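Local atomic coordinates of dual function macrocyclase-peptidase POPB (Galerina marginata, PDB entry 5N4B), a protein that cleaves toxin precursor peptides after prolyl residues and closes the released intermediate into a macrocycle during amanitin biosynthesis. Residues A[192-200]-A[240-249]; A[130-138]-A[175-186]. The protein carries 1 engineered substitution. All coordinates share one frame; numbering follows the deposited sequence.

Contact 1 of 2, residues A[192-200]-A[240-249]; sequences GRLSDEVKW and HKVGTTQEED
The H240 imidazole is the flat group on which this junction between neighbouring beta-propeller blades turns. Methyl CG2 of V198 sits 3.5 Å above the plane of the H240 ring, over its centre and almost on the ring normal, a CH-pi contact. At the edge, in the plane, are the carboxylates of D196 and D249 and the carbonyl O of T244. NE2 of H240 donates to OD2 of D196 at 2.6 Å in a nearly straight bond, while ND1 of H240 reaches OD1 of D249 at the same length; both partners lie close to the ring plane. With acidic groups on its two nitrogens, the imidazole is fixed in rotation and is probably biased toward the doubly protonated form.

The D196 carboxylate stands nearly upright to the H240 ring, their planes 82° apart. OD2 of D196 is shared: the imidazole meets it on the anti side, somewhat out of plane, and G243 N uses its syn lone pair. G243 belongs to the type II turn 241-244 that follows strand 236-241, so D196, buried in the loop that leads to strand 198-201, ties that loop to both strand and turn of the next blade. Beside it L194 CD1 packs on V242 CG1 at 3.5 Å, the two side chains crossing at about a right angle.

Q246 supplies the second grip. Its CG lies opposite the backbone N (chi1 -171°) and the chain beyond is extended, which carries the amide to the backbone of K199. There OE1 accepts from K199 N, which approaches from above the carbonyl plane. Y217 adds hydrogen bonds to Q246 NE2 and D249 OD2, and water 1 joins E197 O to Q246 N. Q246 NE2 donates in its own amide plane to a lone pair of K199 O, 2.9 Å away and almost straight at 178°.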
# COMPACT_ATOMS: atom_id res chain seq x y z
N GLY A 192 -19.90 1.77 25.09
CA GLY A 192 -18.94 2.52 25.87
C GLY A 192 -18.41 3.74 25.16
O GLY A 192 -17.94 4.67 25.83
N ARG A 193 -18.58 3.84 23.85
CA ARG A 193 -18.04 4.98 23.16
C ARG A 193 -18.84 6.24 23.47
O ARG A 193 -19.99 6.19 23.93
CB ARG A 193 -18.05 4.76 21.65
CG ARG A 193 -19.45 4.64 21.05
CD ARG A 193 -19.37 4.64 19.52
NE ARG A 193 -20.66 4.44 18.84
CZ ARG A 193 -21.51 5.39 18.48
NH1 ARG A 193 -21.28 6.68 18.75
NH2 ARG A 193 -22.61 5.05 17.82
N LEU A 194 -18.25 7.39 23.19
CA LEU A 194 -18.98 8.66 23.18
C LEU A 194 -19.95 8.73 22.01
O LEU A 194 -19.87 7.96 21.07
CB LEU A 194 -17.96 9.78 23.02
CG LEU A 194 -16.86 9.90 24.03
CD1 LEU A 194 -16.02 11.15 23.73
CD2 LEU A 194 -17.41 9.99 25.42
N SER A 195 -20.92 9.68 22.07
CA SER A 195 -21.88 9.77 20.97
C SER A 195 -21.28 10.39 19.72
O SER A 195 -21.95 10.38 18.67
CB SER A 195 -23.12 10.56 21.39
OG SER A 195 -22.68 11.84 21.74
N ASP A 196 -20.05 10.91 19.80
CA ASP A 196 -19.38 11.52 18.64
C ASP A 196 -19.44 10.57 17.45
O ASP A 196 -19.09 9.41 17.58
CB ASP A 196 -17.91 11.75 18.96
CG ASP A 196 -17.68 12.69 20.14
OD1 ASP A 196 -18.43 12.63 21.13
OD2 ASP A 196 -16.68 13.46 20.09
N GLU A 197 -19.82 11.08 16.28
CA GLU A 197 -19.83 10.29 15.06
C GLU A 197 -19.37 11.19 13.92
O GLU A 197 -20.11 12.07 13.47
CB GLU A 197 -21.22 9.72 14.81
CG GLU A 197 -21.27 8.87 13.55
CD GLU A 197 -22.57 8.10 13.42
OE1 GLU A 197 -23.63 8.76 13.36
OE2 GLU A 197 -22.53 6.84 13.45
N VAL A 198 -18.16 11.00 13.46
CA VAL A 198 -17.53 11.89 12.50
C VAL A 198 -17.54 11.20 11.13
O VAL A 198 -16.69 10.36 10.83
CB VAL A 198 -16.12 12.26 12.98
CG1 VAL A 198 -15.43 13.14 11.99
CG2 VAL A 198 -16.20 12.95 14.33
N LYS A 199 -18.53 11.52 10.31
CA LYS A 199 -18.77 10.85 9.04
C LYS A 199 -17.98 11.49 7.91
O LYS A 199 -17.43 12.61 8.02
CB LYS A 199 -20.27 10.92 8.72
CG LYS A 199 -21.09 10.05 9.70
CD LYS A 199 -22.59 10.11 9.40
CE LYS A 199 -22.93 9.52 8.02
NZ LYS A 199 -22.73 8.06 7.85
N TRP A 200 -17.91 10.75 6.81
CA TRP A 200 -17.42 11.24 5.52
C TRP A 200 -15.90 11.37 5.47
O TRP A 200 -15.35 12.08 4.65
CB TRP A 200 -18.12 12.56 5.09
CG TRP A 200 -19.61 12.41 5.17
CD1 TRP A 200 -20.44 12.99 6.08
CD2 TRP A 200 -20.43 11.62 4.34
NE1 TRP A 200 -21.72 12.60 5.87
CE2 TRP A 200 -21.75 11.74 4.81
CE3 TRP A 200 -20.18 10.80 3.23
CZ2 TRP A 200 -22.83 11.10 4.19
CZ3 TRP A 200 -21.24 10.14 2.65
CH2 TRP A 200 -22.56 10.31 3.13
N HIS A 240 -12.47 18.19 14.80
CA HIS A 240 -13.51 17.67 15.67
C HIS A 240 -13.09 17.78 17.12
O HIS A 240 -12.04 17.25 17.50
CB HIS A 240 -13.78 16.20 15.35
CG HIS A 240 -14.80 15.61 16.25
ND1 HIS A 240 -16.11 16.04 16.23
CD2 HIS A 240 -14.70 14.77 17.30
CE1 HIS A 240 -16.79 15.41 17.18
NE2 HIS A 240 -15.96 14.63 17.84
N LYS A 241 -13.91 18.46 17.94
CA LYS A 241 -13.70 18.53 19.38
C LYS A 241 -14.34 17.32 20.05
O LYS A 241 -15.51 17.00 19.80
CB LYS A 241 -14.30 19.84 19.88
CG LYS A 241 -14.22 19.98 21.38
CD LYS A 241 -14.79 21.33 21.82
CE LYS A 241 -14.65 21.46 23.32
NZ LYS A 241 -15.54 22.57 23.82
N VAL A 242 -13.57 16.63 20.89
CA VAL A 242 -14.11 15.47 21.60
C VAL A 242 -15.30 15.88 22.43
O VAL A 242 -15.27 16.90 23.13
CB VAL A 242 -13.03 14.83 22.47
CG1 VAL A 242 -13.61 13.70 23.30
CG2 VAL A 242 -11.93 14.28 21.62
N GLY A 243 -16.34 15.04 22.39
CA GLY A 243 -17.55 15.28 23.18
C GLY A 243 -18.56 16.17 22.51
O GLY A 243 -19.42 16.74 23.21
N THR A 244 -18.47 16.32 21.20
CA THR A 244 -19.42 17.12 20.42
C THR A 244 -19.88 16.28 19.24
O THR A 244 -19.26 15.26 18.90
CB THR A 244 -18.82 18.43 19.86
OG1 THR A 244 -17.77 18.13 18.90
CG2 THR A 244 -18.27 19.30 20.93
N THR A 245 -20.97 16.72 18.62
CA THR A 245 -21.42 16.16 17.36
C THR A 245 -20.69 16.86 16.20
O THR A 245 -20.14 17.96 16.33
CB THR A 245 -22.93 16.36 17.15
OG1 THR A 245 -23.20 17.73 16.87
CG2 THR A 245 -23.76 15.98 18.33
N GLN A 246 -20.74 16.23 15.03
CA GLN A 246 -20.01 16.73 13.88
C GLN A 246 -20.52 18.08 13.40
O GLN A 246 -19.77 18.80 12.72
CB GLN A 246 -20.03 15.68 12.76
CG GLN A 246 -19.11 15.98 11.58
CD GLN A 246 -19.02 14.85 10.60
OE1 GLN A 246 -19.95 14.02 10.47
NE2 GLN A 246 -17.90 14.77 9.92
N GLU A 247 -21.77 18.44 13.75
CA GLU A 247 -22.29 19.75 13.41
C GLU A 247 -21.42 20.89 13.95
O GLU A 247 -21.34 21.95 13.34
CB GLU A 247 -23.76 19.83 13.86
CG GLU A 247 -24.73 18.92 13.02
CD GLU A 247 -24.83 17.44 13.46
OE1 GLU A 247 -25.93 17.03 13.92
OE2 GLU A 247 -23.86 16.67 13.31
N GLU A 248 -20.70 20.65 15.04
CA GLU A 248 -19.83 21.66 15.62
C GLU A 248 -18.41 21.68 15.04
O GLU A 248 -17.64 22.59 15.34
CB GLU A 248 -19.72 21.45 17.14
CG GLU A 248 -21.06 21.65 17.90
CD GLU A 248 -20.85 21.74 19.41
OE1 GLU A 248 -19.95 22.49 19.85
OE2 GLU A 248 -21.59 21.06 20.16
N ASP A 249 -18.06 20.74 14.16
CA ASP A 249 -16.70 20.67 13.65
C ASP A 249 -16.34 21.92 12.84
O ASP A 249 -17.17 22.49 12.13
CB ASP A 249 -16.54 19.42 12.78
CG ASP A 249 -16.48 18.13 13.58
OD1 ASP A 249 -16.83 18.10 14.77
OD2 ASP A 249 -16.11 17.10 12.97
O HOH W 1 -21.62 13.48 15.35

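Contact 2 of 2, residues A[130-138]-A[175-186]; sequences DVFFDPNVL and RSTSSPLSQASV
L181 is pressed against three side chains of 130-138. Its CD2 lies 3.5 Å from CE1 of F133, the leucine and the phenylalanine running side by side in the same direction, and it also meets CD2 of L138. V137 and L181 slide past each other, pointing in opposite directions, with V137 CG2 3.7 Å from L181 CG. The other methyl of V137, CG1, rests on the amide end of Q183, whose chain bends at chi2 (-77°) to bring it there.

The backbones set this register. L181 N donates to F132 O at 2.8 Å and D134 N to L181 O at 2.9 Å, a pair of bonds flanking F133 that makes a single beta bridge. The F132 ring turns toward the 176-179 turn instead, with S176 O at its edge.

Outside this apolar group, R175 holds the loop that follows it, 177-182: NE and NH2 both donate to S179 O, in the guanidinium plane, while L181 CB lies over one guanidinium face. NH1 of R175 is salt-bridged to D191. At the far end D134 OD1 accepts from N136 N and N136 ND2, the first bond closing an Asx turn. Waters 2 and 3 link D134 OD2 to Q183 N and Q183 NE2. S182 caps helix 183-188: S185 N donates to S182 OG at 2.9 Å, and S182 N to S185 OG, a capping box.

F132 and F133 both bond to L110, a classic bulge in the outermost strand of one four-stranded antiparallel sheet, and the whole arrangement is an interblade junction of the prolyl oligopeptidase beta-propeller.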
# COMPACT_ATOMS: atom_id res chain seq x y z
N ASP A 130 -4.43 -7.36 28.44
CA ASP A 130 -5.86 -7.62 28.31
C ASP A 130 -6.34 -6.93 27.04
O ASP A 130 -5.74 -5.97 26.55
CB ASP A 130 -6.70 -7.01 29.47
CG ASP A 130 -6.18 -7.35 30.88
OD1 ASP A 130 -6.05 -8.53 31.16
OD2 ASP A 130 -5.92 -6.40 31.68
N VAL A 131 -7.46 -7.38 26.47
CA VAL A 131 -8.04 -6.73 25.31
C VAL A 131 -8.45 -5.32 25.69
O VAL A 131 -9.14 -5.11 26.69
CB VAL A 131 -9.24 -7.53 24.79
CG1 VAL A 131 -10.00 -6.77 23.71
CG2 VAL A 131 -8.82 -8.92 24.31
N PHE A 132 -8.08 -4.36 24.84
CA PHE A 132 -8.62 -3.01 24.88
C PHE A 132 -9.62 -2.78 23.76
O PHE A 132 -10.72 -2.27 24.00
CB PHE A 132 -7.52 -1.91 24.86
CG PHE A 132 -8.05 -0.58 24.54
CD1 PHE A 132 -9.02 -0.01 25.34
CD2 PHE A 132 -7.71 0.10 23.38
CE1 PHE A 132 -9.60 1.16 25.00
CE2 PHE A 132 -8.28 1.26 23.05
CZ PHE A 132 -9.21 1.83 23.84
N PHE A 133 -9.29 -3.17 22.53
CA PHE A 133 -10.17 -2.85 21.41
C PHE A 133 -10.09 -3.98 20.41
O PHE A 133 -9.04 -4.19 19.76
CB PHE A 133 -9.81 -1.51 20.76
CG PHE A 133 -10.75 -1.09 19.68
CD1 PHE A 133 -11.92 -0.43 20.00
CD2 PHE A 133 -10.50 -1.36 18.35
CE1 PHE A 133 -12.82 -0.01 19.04
CE2 PHE A 133 -11.45 -0.93 17.38
CZ PHE A 133 -12.60 -0.29 17.78
N ASP A 134 -11.19 -4.72 20.28
CA ASP A 134 -11.29 -5.86 19.36
C ASP A 134 -12.14 -5.44 18.16
O ASP A 134 -13.38 -5.42 18.26
CB ASP A 134 -11.90 -7.07 20.06
CG ASP A 134 -11.97 -8.29 19.17
OD1 ASP A 134 -11.72 -8.14 17.96
OD2 ASP A 134 -12.28 -9.39 19.69
N PRO A 135 -11.54 -5.08 17.03
CA PRO A 135 -12.37 -4.60 15.92
C PRO A 135 -13.29 -5.67 15.37
O PRO A 135 -14.25 -5.34 14.64
CB PRO A 135 -11.35 -4.15 14.88
CG PRO A 135 -10.07 -4.39 15.37
CD PRO A 135 -10.12 -5.09 16.70
N ASN A 136 -13.05 -6.95 15.67
CA ASN A 136 -13.91 -7.97 15.14
C ASN A 136 -15.31 -7.86 15.73
O ASN A 136 -16.23 -8.49 15.18
CB ASN A 136 -13.32 -9.36 15.41
CG ASN A 136 -11.95 -9.55 14.79
OD1 ASN A 136 -11.82 -9.77 13.59
ND2 ASN A 136 -10.93 -9.48 15.60
N VAL A 137 -15.49 -7.18 16.85
CA VAL A 137 -16.84 -7.07 17.39
C VAL A 137 -17.57 -5.80 16.97
O VAL A 137 -18.67 -5.54 17.44
CB VAL A 137 -16.86 -7.25 18.91
CG1 VAL A 137 -16.19 -8.54 19.31
CG2 VAL A 137 -16.24 -6.12 19.59
N LEU A 138 -16.97 -5.01 16.07
CA LEU A 138 -17.67 -3.83 15.58
C LEU A 138 -19.00 -4.21 14.92
O LEU A 138 -19.97 -3.46 14.99
CB LEU A 138 -16.76 -3.04 14.62
CG LEU A 138 -15.67 -2.24 15.33
CD1 LEU A 138 -14.64 -1.85 14.30
CD2 LEU A 138 -16.21 -1.04 16.07
N ARG A 175 -13.64 6.79 21.92
CA ARG A 175 -13.93 6.16 23.20
C ARG A 175 -12.82 6.42 24.20
O ARG A 175 -11.66 6.62 23.85
CB ARG A 175 -14.20 4.64 23.11
CG ARG A 175 -12.93 3.86 22.75
CD ARG A 175 -13.21 2.44 22.29
NE ARG A 175 -14.01 1.71 23.25
CZ ARG A 175 -15.29 1.39 23.10
NH1 ARG A 175 -15.99 1.66 22.01
NH2 ARG A 175 -15.90 0.78 24.09
N SER A 176 -13.19 6.42 25.48
CA SER A 176 -12.21 6.50 26.54
C SER A 176 -11.29 5.29 26.51
O SER A 176 -11.73 4.16 26.27
CB SER A 176 -12.94 6.50 27.90
OG SER A 176 -11.96 6.38 28.93
N THR A 177 -10.00 5.50 26.79
CA THR A 177 -9.06 4.40 26.90
C THR A 177 -9.35 3.48 28.07
O THR A 177 -8.76 2.39 28.15
CB THR A 177 -7.62 4.92 26.93
OG1 THR A 177 -7.37 5.83 28.03
CG2 THR A 177 -7.34 5.62 25.63
N SER A 178 -10.20 3.91 29.00
CA SER A 178 -10.64 3.10 30.12
C SER A 178 -11.88 2.29 29.81
O SER A 178 -12.40 1.63 30.70
CB SER A 178 -10.95 4.01 31.31
OG SER A 178 -12.09 4.81 31.04
N SER A 179 -12.40 2.34 28.57
CA SER A 179 -13.63 1.66 28.19
C SER A 179 -13.32 0.68 27.06
O SER A 179 -13.38 1.05 25.88
CB SER A 179 -14.70 2.66 27.76
OG SER A 179 -15.91 2.02 27.40
N PRO A 180 -12.99 -0.57 27.39
CA PRO A 180 -12.65 -1.53 26.33
C PRO A 180 -13.85 -1.88 25.45
O PRO A 180 -15.02 -1.70 25.82
CB PRO A 180 -12.14 -2.76 27.09
CG PRO A 180 -12.36 -2.52 28.49
CD PRO A 180 -12.80 -1.11 28.74
N LEU A 181 -13.54 -2.30 24.23
CA LEU A 181 -14.52 -2.90 23.32
C LEU A 181 -14.06 -4.33 23.12
O LEU A 181 -13.06 -4.58 22.44
CB LEU A 181 -14.59 -2.18 21.97
CG LEU A 181 -15.68 -2.75 21.07
CD1 LEU A 181 -17.04 -2.33 21.60
CD2 LEU A 181 -15.48 -2.27 19.62
N SER A 182 -14.80 -5.28 23.66
CA SER A 182 -14.45 -6.69 23.59
C SER A 182 -15.73 -7.49 23.53
O SER A 182 -16.82 -6.96 23.73
CB SER A 182 -13.66 -7.09 24.81
OG SER A 182 -14.53 -7.01 25.96
N GLN A 183 -15.60 -8.79 23.24
CA GLN A 183 -16.77 -9.64 23.28
C GLN A 183 -17.45 -9.58 24.64
O GLN A 183 -18.70 -9.54 24.73
CB GLN A 183 -16.38 -11.10 23.01
CG GLN A 183 -15.85 -11.36 21.65
CD GLN A 183 -16.96 -11.40 20.64
OE1 GLN A 183 -18.13 -11.17 20.97
NE2 GLN A 183 -16.62 -11.72 19.40
N ALA A 184 -16.65 -9.53 25.71
CA ALA A 184 -17.22 -9.46 27.06
C ALA A 184 -17.94 -8.15 27.28
O ALA A 184 -19.08 -8.12 27.77
CB ALA A 184 -16.14 -9.67 28.12
N SER A 185 -17.33 -7.04 26.87
CA SER A 185 -17.93 -5.75 27.16
C SER A 185 -19.22 -5.56 26.41
O SER A 185 -20.16 -4.97 26.96
CB SER A 185 -16.94 -4.61 26.86
OG SER A 185 -16.84 -4.36 25.48
N VAL A 186 -19.31 -6.03 25.17
CA VAL A 186 -20.54 -5.91 24.39
C VAL A 186 -21.63 -6.78 25.00
O VAL A 186 -22.80 -6.40 25.03
CB VAL A 186 -20.27 -6.28 22.91
CG1 VAL A 186 -21.55 -6.33 22.14
CG2 VAL A 186 -19.29 -5.29 22.24
O HOH W 2 -12.80 -9.36 22.47
O HOH W 3 -13.59 -11.33 18.68

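Both contacts flank one propeller blade, the sheet of strands 144-151 to 198-201: contact 2 joins it to the preceding blade, contact 1 to the following one. Their centres are 19 Å apart, and they meet where G192 CA comes 3.4 Å from S179 OG and R193 CB packs near R175 NH1. Each is partly buried, with a few enclosed residues and a more exposed rim, and neither lies near the charge relay residues. Contact 2 buries more surface, 597 against 424 Å², and relies on apolar packing around a backbone bridge. Contact 1 makes its four direct bonds through side chains, around the buried H240-D196 pair, with the less covered D249 beside it.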